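Local coordinates for hemolysin-related protein (Vibrio cholerae serotype O1, PDB 6MLT) that is a secreted, calcium-binding protein of the biofilm matrix that probably binds carbohydrate and takes part in the adhesion of Vibrio cholerae biofilms, at residues Ala227-Asp232 and Gln277-Phe282; Ser251-Leu256 and Met443-Ala448; Val266-Asn271 and Gly460-Ser465; Val453-Ala458 and Asp489-Gln494. All coordinates share one frame; numbering follows the deposited sequence.

Contact 1. Residues Ala227-Asp232 and Gln277-Phe282. With NA (sodium ion), chain G.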
loop_
_atom_site.group_PDB
_atom_site.type_symbol
_atom_site.label_atom_id
_atom_site.label_comp_id
_atom_site.label_asym_id
_atom_site.label_seq_id
_atom_site.Cartn_x
_atom_site.Cartn_y
_atom_site.Cartn_z
ATOM N N ALA A 227 5.087 -3.377 -1.479
ATOM C CA ALA A 227 4.019 -3.583 -2.443
ATOM C C ALA A 227 4.186 -4.967 -3.047
ATOM O O ALA A 227 5.230 -5.607 -2.906
ATOM C CB ALA A 227 4.030 -2.521 -3.542
ATOM N N ASN A 228 3.143 -5.415 -3.732
ATOM C CA ASN A 228 3.192 -6.649 -4.499
ATOM C C ASN A 228 3.439 -6.294 -5.958
ATOM O O ASN A 228 2.602 -5.641 -6.596
ATOM C CB ASN A 228 1.905 -7.451 -4.345
ATOM C CG ASN A 228 2.043 -8.869 -4.876
ATOM O OD1 ASN A 228 3.146 -9.317 -5.195
ATOM N ND2 ASN A 228 0.926 -9.581 -4.964
ATOM N N LEU A 229 4.592 -6.712 -6.478
ATOM C CA LEU A 229 5.014 -6.350 -7.824
ATOM C C LEU A 229 5.267 -7.569 -8.703
ATOM O O LEU A 229 5.935 -7.449 -9.732
ATOM C CB LEU A 229 6.265 -5.472 -7.760
ATOM C CG LEU A 229 6.082 -4.148 -7.022
ATOM C CD1 LEU A 229 7.430 -3.500 -6.761
ATOM C CD2 LEU A 229 5.186 -3.206 -7.814
ATOM N N ASP A 230 4.749 -8.734 -8.330
ATOM C CA ASP A 230 4.909 -9.937 -9.146
ATOM C C ASP A 230 3.686 -10.825 -8.926
ATOM O O ASP A 230 2.621 -10.344 -8.530
ATOM C CB ASP A 230 6.243 -10.635 -8.824
ATOM C CG ASP A 230 6.336 -11.084 -7.382
ATOM O OD1 ASP A 230 5.290 -11.161 -6.705
ATOM O OD2 ASP A 230 7.467 -11.355 -6.924
ATOM N N GLY A 231 3.836 -12.125 -9.170
ATOM C CA GLY A 231 2.716 -13.043 -9.190
ATOM C C GLY A 231 2.488 -13.869 -7.942
ATOM O O GLY A 231 1.630 -14.761 -7.967
ATOM N N ASP A 232 3.213 -13.618 -6.856
ATOM C CA ASP A 232 3.020 -14.346 -5.610
ATOM C C ASP A 232 2.450 -13.419 -4.546
ATOM O O ASP A 232 2.378 -12.198 -4.715
ATOM C CB ASP A 232 4.335 -14.974 -5.126
ATOM C CG ASP A 232 5.420 -13.940 -4.857
ATOM O OD1 ASP A 232 5.154 -12.956 -4.135
ATOM O OD2 ASP A 232 6.551 -14.122 -5.358
ATOM N N GLN A 277 9.725 7.061 -3.088
ATOM C CA GLN A 277 8.868 6.687 -4.197
ATOM C C GLN A 277 7.428 6.612 -3.726
ATOM O O GLN A 277 7.146 6.499 -2.530
ATOM C CB GLN A 277 9.233 5.314 -4.790
ATOM C CG GLN A 277 10.620 4.827 -4.496
ATOM C CD GLN A 277 10.834 4.393 -3.040
ATOM O OE1 GLN A 277 9.900 4.025 -2.329
ATOM N NE2 GLN A 277 12.073 4.451 -2.599
ATOM N N ALA A 278 6.523 6.674 -4.698
ATOM C CA ALA A 278 5.140 6.258 -4.530
ATOM C C ALA A 278 4.910 5.043 -5.417
ATOM O O ALA A 278 5.468 4.952 -6.515
ATOM C CB ALA A 278 4.163 7.389 -4.885
ATOM N N VAL A 279 4.114 4.095 -4.926
ATOM C CA VAL A 279 3.849 2.842 -5.624
ATOM C C VAL A 279 2.341 2.647 -5.658
ATOM O O VAL A 279 1.694 2.625 -4.604
ATOM C CB VAL A 279 4.534 1.650 -4.933
ATOM C CG1 VAL A 279 4.292 0.360 -5.714
ATOM C CG2 VAL A 279 6.028 1.927 -4.751
ATOM N N SER A 280 1.774 2.514 -6.849
ATOM C CA SER A 280 0.316 2.492 -6.927
ATOM C C SER A 280 -0.128 1.994 -8.296
ATOM O O SER A 280 0.686 1.616 -9.146
ATOM C CB SER A 280 -0.257 3.879 -6.642
ATOM O OG SER A 280 -1.610 3.776 -6.258
ATOM N N SER A 281 -1.447 1.972 -8.483
ATOM C CA SER A 281 -2.063 1.631 -9.767
ATOM C C SER A 281 -1.991 2.863 -10.662
ATOM O O SER A 281 -2.922 3.667 -10.747
ATOM C CB SER A 281 -3.503 1.168 -9.569
ATOM O OG SER A 281 -3.570 0.035 -8.726
ATOM N N PHE A 282 -0.844 3.016 -11.328
ATOM C CA PHE A 282 -0.574 4.160 -12.189
ATOM C C PHE A 282 -0.784 3.866 -13.666
ATOM O O PHE A 282 -1.023 4.795 -14.444
ATOM C CB PHE A 282 0.880 4.619 -12.035
ATOM C CG PHE A 282 1.211 5.258 -10.717
ATOM C CD1 PHE A 282 0.591 6.427 -10.323
ATOM C CD2 PHE A 282 2.207 4.729 -9.910
ATOM C CE1 PHE A 282 0.926 7.037 -9.126
ATOM C CE2 PHE A 282 2.545 5.340 -8.710
ATOM C CZ PHE A 282 1.905 6.496 -8.326
HETATM NA NA NA G . 4.989 -10.681 -4.517
#
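Two successive beta-propeller blades come together where the end of innermost strand 224-227 and the loop that follows it, through A227 and L229, meet V279 on the innermost strand of the next blade. The methyl CB of A227 points at the neighbouring blade and lies 3.6 Å from CG1 of V279. L229 starts its side chain in another direction, but its end comes nearer, and CD2 reaches the same V279 CG1 at 4.2 Å. One methyl therefore serves both partners, and V279 presents it because CG1 stands opposite the backbone N (chi1 -178°). No hydrogen bond joins the segments; the junction is apolar and buried, and further covered by M443 and I445 of strand 443-448.

L229 lies within an EF-hand-like metal loop that begins at N228, a recurrent feature of the blades in this propeller. Here it holds a sodium ion, with N228 OD1 at 2.4 Å and D230 OD1 at 2.3 Å, while D232 OD1, the backbone O of K234 and the carboxylate of E236 complete the site. N228 and D230 thus bind the metal while L229, between them, packs against the next blade. D230 OD1 also closes an Asx turn: the backbone N of D232 donates to it over 3.2 Å in a nearly straight bond (170°), arriving from well above the carboxylate plane. A second, weak bond runs from N228 ND2 to D232 O at 3.0 Å.

Contact 2. Residues Ser251-Leu256 and Met443-Ala448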
loop_
_atom_site.group_PDB
_atom_site.type_symbol
_atom_site.label_atom_id
_atom_site.label_comp_id
_atom_site.label_asym_id
_atom_site.label_seq_id
_atom_site.Cartn_x
_atom_site.Cartn_y
_atom_site.Cartn_z
ATOM N N SER A 251 23.977 6.346 -6.666
ATOM C CA SER A 251 22.536 6.384 -6.492
ATOM C C SER A 251 21.892 5.188 -7.183
ATOM O O SER A 251 22.479 4.561 -8.069
ATOM C CB SER A 251 21.954 7.685 -7.048
ATOM O OG SER A 251 22.096 7.767 -8.460
ATOM N N GLU A 252 20.673 4.869 -6.756
ATOM C CA GLU A 252 19.926 3.811 -7.415
ATOM C C GLU A 252 18.490 3.807 -6.920
ATOM O O GLU A 252 18.152 4.414 -5.897
ATOM C CB GLU A 252 20.563 2.438 -7.178
ATOM C CG GLU A 252 20.487 1.943 -5.743
ATOM C CD GLU A 252 21.115 0.568 -5.584
ATOM O OE1 GLU A 252 22.335 0.488 -5.327
ATOM O OE2 GLU A 252 20.389 -0.435 -5.744
ATOM N N ILE A 253 17.646 3.139 -7.697
ATOM C CA ILE A 253 16.346 2.663 -7.251
ATOM C C ILE A 253 16.345 1.156 -7.451
ATOM O O ILE A 253 16.875 0.657 -8.451
ATOM C CB ILE A 253 15.181 3.322 -8.015
ATOM C CG1 ILE A 253 13.853 2.780 -7.485
ATOM C CG2 ILE A 253 15.302 3.062 -9.513
ATOM C CD1 ILE A 253 12.749 3.787 -7.465
ATOM N N ALA A 254 15.785 0.429 -6.494
ATOM C CA ALA A 254 15.852 -1.022 -6.560
ATOM C C ALA A 254 14.583 -1.619 -5.978
ATOM O O ALA A 254 13.939 -1.033 -5.104
ATOM C CB ALA A 254 17.080 -1.565 -5.822
ATOM N N VAL A 255 14.227 -2.788 -6.489
ATOM C CA VAL A 255 13.149 -3.599 -5.940
ATOM C C VAL A 255 13.779 -4.860 -5.381
ATOM O O VAL A 255 14.469 -5.595 -6.103
ATOM C CB VAL A 255 12.087 -3.932 -6.994
ATOM C CG1 VAL A 255 11.021 -4.845 -6.402
ATOM C CG2 VAL A 255 11.459 -2.654 -7.532
ATOM N N LEU A 256 13.536 -5.113 -4.104
ATOM C CA LEU A 256 14.067 -6.273 -3.413
ATOM C C LEU A 256 12.939 -7.246 -3.103
ATOM O O LEU A 256 11.802 -6.842 -2.845
ATOM C CB LEU A 256 14.750 -5.868 -2.109
ATOM C CG LEU A 256 15.762 -4.728 -2.201
ATOM C CD1 LEU A 256 16.293 -4.398 -0.824
ATOM C CD2 LEU A 256 16.887 -5.097 -3.145
ATOM N N MET A 443 0.568 -1.772 -12.037
ATOM C CA MET A 443 1.361 -1.147 -10.988
ATOM C C MET A 443 2.509 -0.329 -11.572
ATOM O O MET A 443 3.110 -0.689 -12.594
ATOM C CB MET A 443 1.935 -2.205 -10.044
ATOM C CG MET A 443 0.889 -2.955 -9.225
ATOM S SD MET A 443 -0.062 -1.867 -8.161
ATOM C CE MET A 443 1.223 -1.305 -7.036
ATOM N N GLY A 444 2.823 0.772 -10.891
ATOM C CA GLY A 444 3.959 1.588 -11.255
ATOM C C GLY A 444 4.706 2.046 -10.019
ATOM O O GLY A 444 4.157 2.105 -8.913
ATOM N N ILE A 445 5.979 2.360 -10.231
ATOM C CA ILE A 445 6.856 2.933 -9.216
ATOM C C ILE A 445 7.343 4.269 -9.757
ATOM O O ILE A 445 7.965 4.317 -10.823
ATOM C CB ILE A 445 8.046 2.012 -8.911
ATOM C CG1 ILE A 445 7.560 0.668 -8.375
ATOM C CG2 ILE A 445 8.994 2.664 -7.925
ATOM C CD1 ILE A 445 8.528 -0.468 -8.649
ATOM N N VAL A 446 7.074 5.347 -9.031
ATOM C CA VAL A 446 7.416 6.681 -9.507
ATOM C C VAL A 446 8.241 7.392 -8.448
ATOM O O VAL A 446 7.983 7.254 -7.246
ATOM C CB VAL A 446 6.156 7.493 -9.877
ATOM C CG1 VAL A 446 5.290 7.757 -8.655
ATOM C CG2 VAL A 446 6.537 8.796 -10.576
ATOM N N TYR A 447 9.238 8.155 -8.900
ATOM C CA TYR A 447 10.081 8.921 -7.996
ATOM C C TYR A 447 10.720 10.077 -8.749
ATOM O O TYR A 447 10.831 10.065 -9.978
ATOM C CB TYR A 447 11.168 8.049 -7.355
ATOM C CG TYR A 447 12.346 7.737 -8.256
ATOM C CD1 TYR A 447 12.291 6.693 -9.173
ATOM C CD2 TYR A 447 13.522 8.468 -8.168
ATOM C CE1 TYR A 447 13.372 6.395 -9.982
ATOM C CE2 TYR A 447 14.607 8.179 -8.969
ATOM C CZ TYR A 447 14.531 7.142 -9.874
ATOM O OH TYR A 447 15.616 6.857 -10.671
ATOM N N ALA A 448 11.146 11.073 -7.980
ATOM C CA ALA A 448 11.829 12.242 -8.509
ATOM C C ALA A 448 13.321 12.146 -8.218
ATOM O O ALA A 448 13.720 11.827 -7.094
ATOM C CB ALA A 448 11.262 13.524 -7.904
#
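I253 reaches over to Y447 and I445 from strand 252-256, the third strand of one propeller blade, to strand 443-448, the second strand of the next. The two strands belong to stacked sheets and run nearly antiparallel, at 153°, with their axes 10.0 Å apart at the closest point. They are joined by side chains alone, without a hydrogen bond.

The side chain of I253 touches the tyrosine from its root onward. Its CB is already 4.1 Å from Y447 CE1, and the branch methyl CG2 approaches that same CE1 to 3.9 Å, lying near the phenol end of the ring. The other branch leaves through CG1, which lies opposite the backbone N (chi1 -180°) and carries the terminal methyl deeper between the sheets. There CD1 comes within 3.4 Å of Y447 CD1, the tightest approach between the segments, meeting the ring obliquely. It also packs at 3.9 Å against CG2 of I445, so the tip touches an aromatic and an aliphatic neighbour of one strand, in directions roughly at right angles.

The ring of Y447 reaches the facing blade with CG between the backbone N and the carbonyl carbon (chi1 77°). W264 of strand 262-266 adds to the packing beside V255 and I445. One step along the interface, CG2 of V255 rests 3.8 Å from CD1 of I445.

Contact 3. Residues Val266-Asn271 and Gly460-Ser465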
loop_
_atom_site.group_PDB
_atom_site.type_symbol
_atom_site.label_atom_id
_atom_site.label_comp_id
_atom_site.label_asym_id
_atom_site.label_seq_id
_atom_site.Cartn_x
_atom_site.Cartn_y
_atom_site.Cartn_z
ATOM N N VAL A 266 18.270 -0.037 -10.830
ATOM C CA VAL A 266 18.635 0.918 -11.865
ATOM C C VAL A 266 19.541 1.975 -11.253
ATOM O O VAL A 266 19.205 2.570 -10.225
ATOM C CB VAL A 266 17.393 1.577 -12.496
ATOM C CG1 VAL A 266 17.797 2.718 -13.429
ATOM C CG2 VAL A 266 16.572 0.534 -13.269
ATOM N N ASN A 267 20.689 2.204 -11.881
ATOM C CA ASN A 267 21.475 3.410 -11.671
ATOM C C ASN A 267 21.342 4.228 -12.943
ATOM O O ASN A 267 21.631 3.725 -14.034
ATOM C CB ASN A 267 22.941 3.097 -11.376
ATOM C CG ASN A 267 23.815 4.328 -11.458
ATOM O OD1 ASN A 267 24.545 4.518 -12.428
ATOM N ND2 ASN A 267 23.704 5.199 -10.463
ATOM N N ASN A 268 20.874 5.463 -12.812
ATOM C CA ASN A 268 20.515 6.281 -13.968
ATOM C C ASN A 268 21.299 7.589 -13.915
ATOM O O ASN A 268 20.903 8.531 -13.222
ATOM C CB ASN A 268 19.018 6.541 -14.003
ATOM C CG ASN A 268 18.606 7.331 -15.224
ATOM O OD1 ASN A 268 19.435 7.639 -16.085
ATOM N ND2 ASN A 268 17.327 7.656 -15.314
ATOM N N LEU A 269 22.398 7.653 -14.671
ATOM C CA LEU A 269 23.243 8.841 -14.655
ATOM C C LEU A 269 22.583 10.032 -15.339
ATOM O O LEU A 269 22.965 11.174 -15.062
ATOM C CB LEU A 269 24.591 8.533 -15.309
ATOM C CG LEU A 269 25.434 7.479 -14.578
ATOM C CD1 LEU A 269 26.702 7.166 -15.360
ATOM C CD2 LEU A 269 25.788 7.921 -13.163
ATOM N N SER A 270 21.606 9.798 -16.222
ATOM C CA SER A 270 20.845 10.887 -16.821
ATOM C C SER A 270 19.801 11.472 -15.874
ATOM O O SER A 270 19.241 12.531 -16.177
ATOM C CB SER A 270 20.162 10.406 -18.105
ATOM O OG SER A 270 19.053 9.573 -17.808
ATOM N N ASN A 271 19.525 10.816 -14.739
ATOM C CA ASN A 271 18.627 11.346 -13.719
ATOM C C ASN A 271 18.979 10.690 -12.392
ATOM O O ASN A 271 18.248 9.813 -11.913
ATOM C CB ASN A 271 17.161 11.093 -14.073
ATOM C CG ASN A 271 16.199 11.670 -13.041
ATOM O OD1 ASN A 271 16.477 12.695 -12.413
ATOM N ND2 ASN A 271 15.051 11.018 -12.875
ATOM N N GLY A 460 10.735 -3.126 -13.981
ATOM C CA GLY A 460 11.891 -2.263 -14.089
ATOM C C GLY A 460 12.053 -1.576 -15.425
ATOM O O GLY A 460 13.113 -0.989 -15.672
ATOM N N ASN A 461 11.053 -1.633 -16.294
ATOM C CA ASN A 461 11.074 -0.860 -17.530
ATOM C C ASN A 461 10.594 0.552 -17.242
ATOM O O ASN A 461 9.554 0.739 -16.606
ATOM C CB ASN A 461 10.180 -1.492 -18.596
ATOM C CG ASN A 461 10.478 -2.947 -18.817
ATOM O OD1 ASN A 461 9.616 -3.807 -18.616
ATOM N ND2 ASN A 461 11.702 -3.239 -19.226
ATOM N N LYS A 462 11.340 1.541 -17.720
ATOM C CA LYS A 462 10.906 2.923 -17.573
ATOM C C LYS A 462 9.756 3.204 -18.531
ATOM O O LYS A 462 9.861 2.951 -19.734
ATOM C CB LYS A 462 12.060 3.882 -17.844
ATOM C CG LYS A 462 11.713 5.341 -17.561
ATOM C CD LYS A 462 12.960 6.179 -17.374
ATOM C CE LYS A 462 13.671 6.415 -18.686
ATOM N NZ LYS A 462 15.107 6.790 -18.471
ATOM N N VAL A 463 8.658 3.722 -17.993
ATOM C CA VAL A 463 7.479 4.020 -18.796
ATOM C C VAL A 463 7.523 5.443 -19.336
ATOM O O VAL A 463 7.196 5.676 -20.500
ATOM C CB VAL A 463 6.204 3.778 -17.963
ATOM C CG1 VAL A 463 4.961 4.000 -18.815
ATOM C CG2 VAL A 463 6.210 2.370 -17.373
ATOM N N TRP A 464 7.890 6.407 -18.495
ATOM C CA TRP A 464 8.026 7.788 -18.926
ATOM C C TRP A 464 8.939 8.541 -17.965
ATOM O O TRP A 464 9.230 8.079 -16.855
ATOM C CB TRP A 464 6.660 8.480 -19.032
ATOM C CG TRP A 464 5.725 8.417 -17.832
ATOM C CD1 TRP A 464 4.636 7.607 -17.693
ATOM C CD2 TRP A 464 5.767 9.232 -16.647
ATOM N NE1 TRP A 464 3.999 7.862 -16.497
ATOM C CE2 TRP A 464 4.676 8.852 -15.836
ATOM C CE3 TRP A 464 6.617 10.244 -16.193
ATOM C CZ2 TRP A 464 4.416 9.447 -14.597
ATOM C CZ3 TRP A 464 6.359 10.830 -14.953
ATOM C CH2 TRP A 464 5.270 10.424 -14.172
ATOM N N SER A 465 9.400 9.706 -18.427
ATOM C CA SER A 465 10.248 10.608 -17.655
ATOM C C SER A 465 9.823 12.042 -17.938
ATOM O O SER A 465 9.665 12.422 -19.102
ATOM C CB SER A 465 11.730 10.416 -18.011
ATOM O OG SER A 465 12.559 11.374 -17.374
HETATM O O HOH W 1 15.400 9.125 -16.819
#
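The flat carboxamide of N268 points its ND2 toward K462 and its OD1 back into its own loop. ND2 and K462 NZ are 4.0 Å apart, both donors, and a single water joins them: it accepts from N268 ND2 at 2.9 Å and from K462 NZ at the same distance. The two side chains cross at about a right angle, and the lysine bends at chi3 (73°) on the way to its NZ.

On the other corner of the amide, OD1 accepts the hydroxyl of S270 at 2.6 Å, the donor tilted 16° from the carbonyl plane. S270 N adds a weak bond to the same OD1 atom. These bonds fix the rotation of the amide, and hence the direction in which ND2 faces the water. Residues N268 to N271 form a type I beta turn, closed by N271 N to N268 O at 3.1 Å.

At the start of both segments, V266 CG2 makes a loose approach to G460 O at 4.5 Å. The contact lies at the surface of the propeller, where the turn following outermost strand 262-266 of one blade faces outermost strand 462-467 of the next, while N271 hydrogen-bonds D454 on strand 452-457.

Contact 4. Residues Val453-Ala458 and Asp489-Gln494. With NA (sodium ion), chain H.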
loop_
_atom_site.group_PDB
_atom_site.type_symbol
_atom_site.label_atom_id
_atom_site.label_comp_id
_atom_site.label_asym_id
_atom_site.label_seq_id
_atom_site.Cartn_x
_atom_site.Cartn_y
_atom_site.Cartn_z
ATOM N N VAL A 453 11.127 13.336 -12.983
ATOM C CA VAL A 453 10.247 12.359 -12.351
ATOM C C VAL A 453 10.097 11.192 -13.318
ATOM O O VAL A 453 9.661 11.377 -14.459
ATOM C CB VAL A 453 8.881 12.972 -12.004
ATOM C CG1 VAL A 453 7.927 11.905 -11.448
ATOM C CG2 VAL A 453 9.040 14.122 -11.017
ATOM N N ASP A 454 10.446 9.989 -12.861
ATOM C CA ASP A 454 10.456 8.793 -13.692
ATOM C C ASP A 454 9.474 7.761 -13.153
ATOM O O ASP A 454 9.418 7.512 -11.947
ATOM C CB ASP A 454 11.860 8.176 -13.753
ATOM C CG ASP A 454 12.850 9.054 -14.501
ATOM O OD1 ASP A 454 12.398 10.030 -15.131
ATOM O OD2 ASP A 454 14.071 8.779 -14.451
ATOM N N MET A 455 8.726 7.148 -14.068
ATOM C CA MET A 455 7.771 6.092 -13.763
ATOM C C MET A 455 8.298 4.775 -14.312
ATOM O O MET A 455 8.675 4.696 -15.487
ATOM C CB MET A 455 6.407 6.403 -14.381
ATOM C CG MET A 455 5.371 5.283 -14.262
ATOM S SD MET A 455 4.711 5.130 -12.596
ATOM C CE MET A 455 3.751 6.640 -12.488
ATOM N N TYR A 456 8.311 3.749 -13.466
ATOM C CA TYR A 456 8.739 2.406 -13.832
ATOM C C TYR A 456 7.588 1.419 -13.669
ATOM O O TYR A 456 6.754 1.563 -12.771
ATOM C CB TYR A 456 9.920 1.959 -12.961
ATOM C CG TYR A 456 11.224 2.611 -13.356
ATOM C CD1 TYR A 456 11.548 3.886 -12.915
ATOM C CD2 TYR A 456 12.119 1.964 -14.196
ATOM C CE1 TYR A 456 12.732 4.487 -13.286
ATOM C CE2 TYR A 456 13.309 2.562 -14.572
ATOM C CZ TYR A 456 13.605 3.821 -14.119
ATOM O OH TYR A 456 14.785 4.432 -14.484
ATOM N N ASP A 457 7.553 0.396 -14.526
ATOM C CA ASP A 457 6.605 -0.688 -14.311
ATOM C C ASP A 457 7.193 -1.707 -13.327
ATOM O O ASP A 457 8.322 -1.569 -12.840
ATOM C CB ASP A 457 6.186 -1.322 -15.644
ATOM C CG ASP A 457 7.292 -2.122 -16.316
ATOM O OD1 ASP A 457 8.322 -2.441 -15.686
ATOM O OD2 ASP A 457 7.113 -2.436 -17.511
ATOM N N ALA A 458 6.410 -2.739 -13.010
ATOM C CA ALA A 458 6.818 -3.692 -11.980
ATOM C C ALA A 458 8.085 -4.456 -12.350
ATOM O O ALA A 458 8.769 -4.969 -11.453
ATOM C CB ALA A 458 5.683 -4.678 -11.701
ATOM N N ASP A 489 -4.385 6.190 -10.478
ATOM C CA ASP A 489 -3.800 7.308 -9.750
ATOM C C ASP A 489 -3.025 8.217 -10.694
ATOM O O ASP A 489 -2.359 7.754 -11.626
ATOM C CB ASP A 489 -2.861 6.810 -8.649
ATOM C CG ASP A 489 -3.597 6.365 -7.382
ATOM O OD1 ASP A 489 -4.842 6.462 -7.323
ATOM O OD2 ASP A 489 -2.910 5.919 -6.433
ATOM N N GLU A 490 -3.143 9.521 -10.453
ATOM C CA GLU A 490 -2.218 10.518 -10.960
ATOM C C GLU A 490 -1.059 10.684 -9.971
ATOM O O GLU A 490 -1.106 10.218 -8.830
ATOM C CB GLU A 490 -2.940 11.852 -11.188
ATOM C CG GLU A 490 -3.828 11.900 -12.437
ATOM C CD GLU A 490 -5.140 11.123 -12.308
ATOM O OE1 GLU A 490 -5.911 11.390 -11.359
ATOM O OE2 GLU A 490 -5.406 10.245 -13.162
ATOM N N VAL A 491 -0.002 11.354 -10.431
ATOM C CA VAL A 491 1.200 11.604 -9.647
ATOM C C VAL A 491 1.238 13.074 -9.252
ATOM O O VAL A 491 1.009 13.964 -10.083
ATOM C CB VAL A 491 2.476 11.241 -10.433
ATOM C CG1 VAL A 491 3.702 11.331 -9.524
ATOM C CG2 VAL A 491 2.352 9.861 -11.056
ATOM N N LEU A 492 1.555 13.326 -7.986
ATOM C CA LEU A 492 1.708 14.674 -7.461
ATOM C C LEU A 492 3.190 14.919 -7.234
ATOM O O LEU A 492 3.838 14.158 -6.511
ATOM C CB LEU A 492 0.933 14.861 -6.157
ATOM C CG LEU A 492 -0.586 14.739 -6.213
ATOM C CD1 LEU A 492 -1.025 13.284 -6.304
ATOM C CD2 LEU A 492 -1.181 15.394 -4.984
ATOM N N VAL A 493 3.718 15.972 -7.859
ATOM C CA VAL A 493 5.147 16.241 -7.879
ATOM C C VAL A 493 5.380 17.709 -7.543
ATOM O O VAL A 493 4.492 18.552 -7.667
ATOM C CB VAL A 493 5.789 15.899 -9.245
ATOM C CG1 VAL A 493 5.421 14.486 -9.672
ATOM C CG2 VAL A 493 5.378 16.907 -10.315
ATOM N N GLN A 494 6.612 18.005 -7.148
ATOM C CA GLN A 494 7.028 19.328 -6.713
ATOM C C GLN A 494 8.435 19.576 -7.233
ATOM O O GLN A 494 9.267 18.662 -7.228
ATOM C CB GLN A 494 7.004 19.422 -5.180
ATOM C CG GLN A 494 7.614 20.689 -4.603
ATOM C CD GLN A 494 6.718 21.894 -4.808
ATOM O OE1 GLN A 494 5.519 21.836 -4.548
ATOM N NE2 GLN A 494 7.290 22.985 -5.292
HETATM NA NA NA H . -7.213 9.063 -12.383
#
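V453, near the start of strand 452-457, third in its propeller blade, packs on V493 of strand 490-494, the second strand of the following blade. Both its methyls touch one methyl of that valine: CG2 of V453 lies 3.9 Å from V493 CG1, and V453 CG1 lies 4.0 Å from the same atom. Both V453 methyls approach that V493 methyl from the same side, and the two sheets meet here without a polar bond.

D454 comes next and faces the other side of its sheet, where its carboxylate is held by S465 OG and N271 ND2. M455 then returns to the interface. Its chain leaves extended, with CG opposite the backbone N (chi1 173°), and then bends at chi2 (74°) and chi3, so that the terminal CE is carried across to V491. F282 packs beside both M455 and V491, filling out this part of the junction. Y456 again faces the far side, against Y447 and K462.

On strand 490-494 the same division holds. V491 and V493 point into the junction, whereas E490 turns away and chelates a sodium ion, with OE2 at 2.3 Å and OE1 at a longer 2.9 Å. D482, T484, D486 and the backbone O of I488 complete that site. At the interface, M455 CE rests 3.8 Å from V491 CG2.

Overall arrangement
All four contacts involve one blade, built from strands 277-279, 443-448, 452-457 and 462-467, with the beta-prism lectin region inserted between its first two strands. Contacts 1, 2 and 3 join these to the preceding blade from the innermost strand outward, and the centres of contacts 1 and 3 are about 17 Å apart. Contact 4 uses the other face of the blade, against the following one. Backbone pairing ties contacts 2 and 4, as in I445 O to Y456 N at 2.7 Å. F282 CG packs on M455 CE at 3.4 Å, linking contacts 1 and 4. The sodium loops of contacts 1 and 4 belong to the blades flanking the shared one.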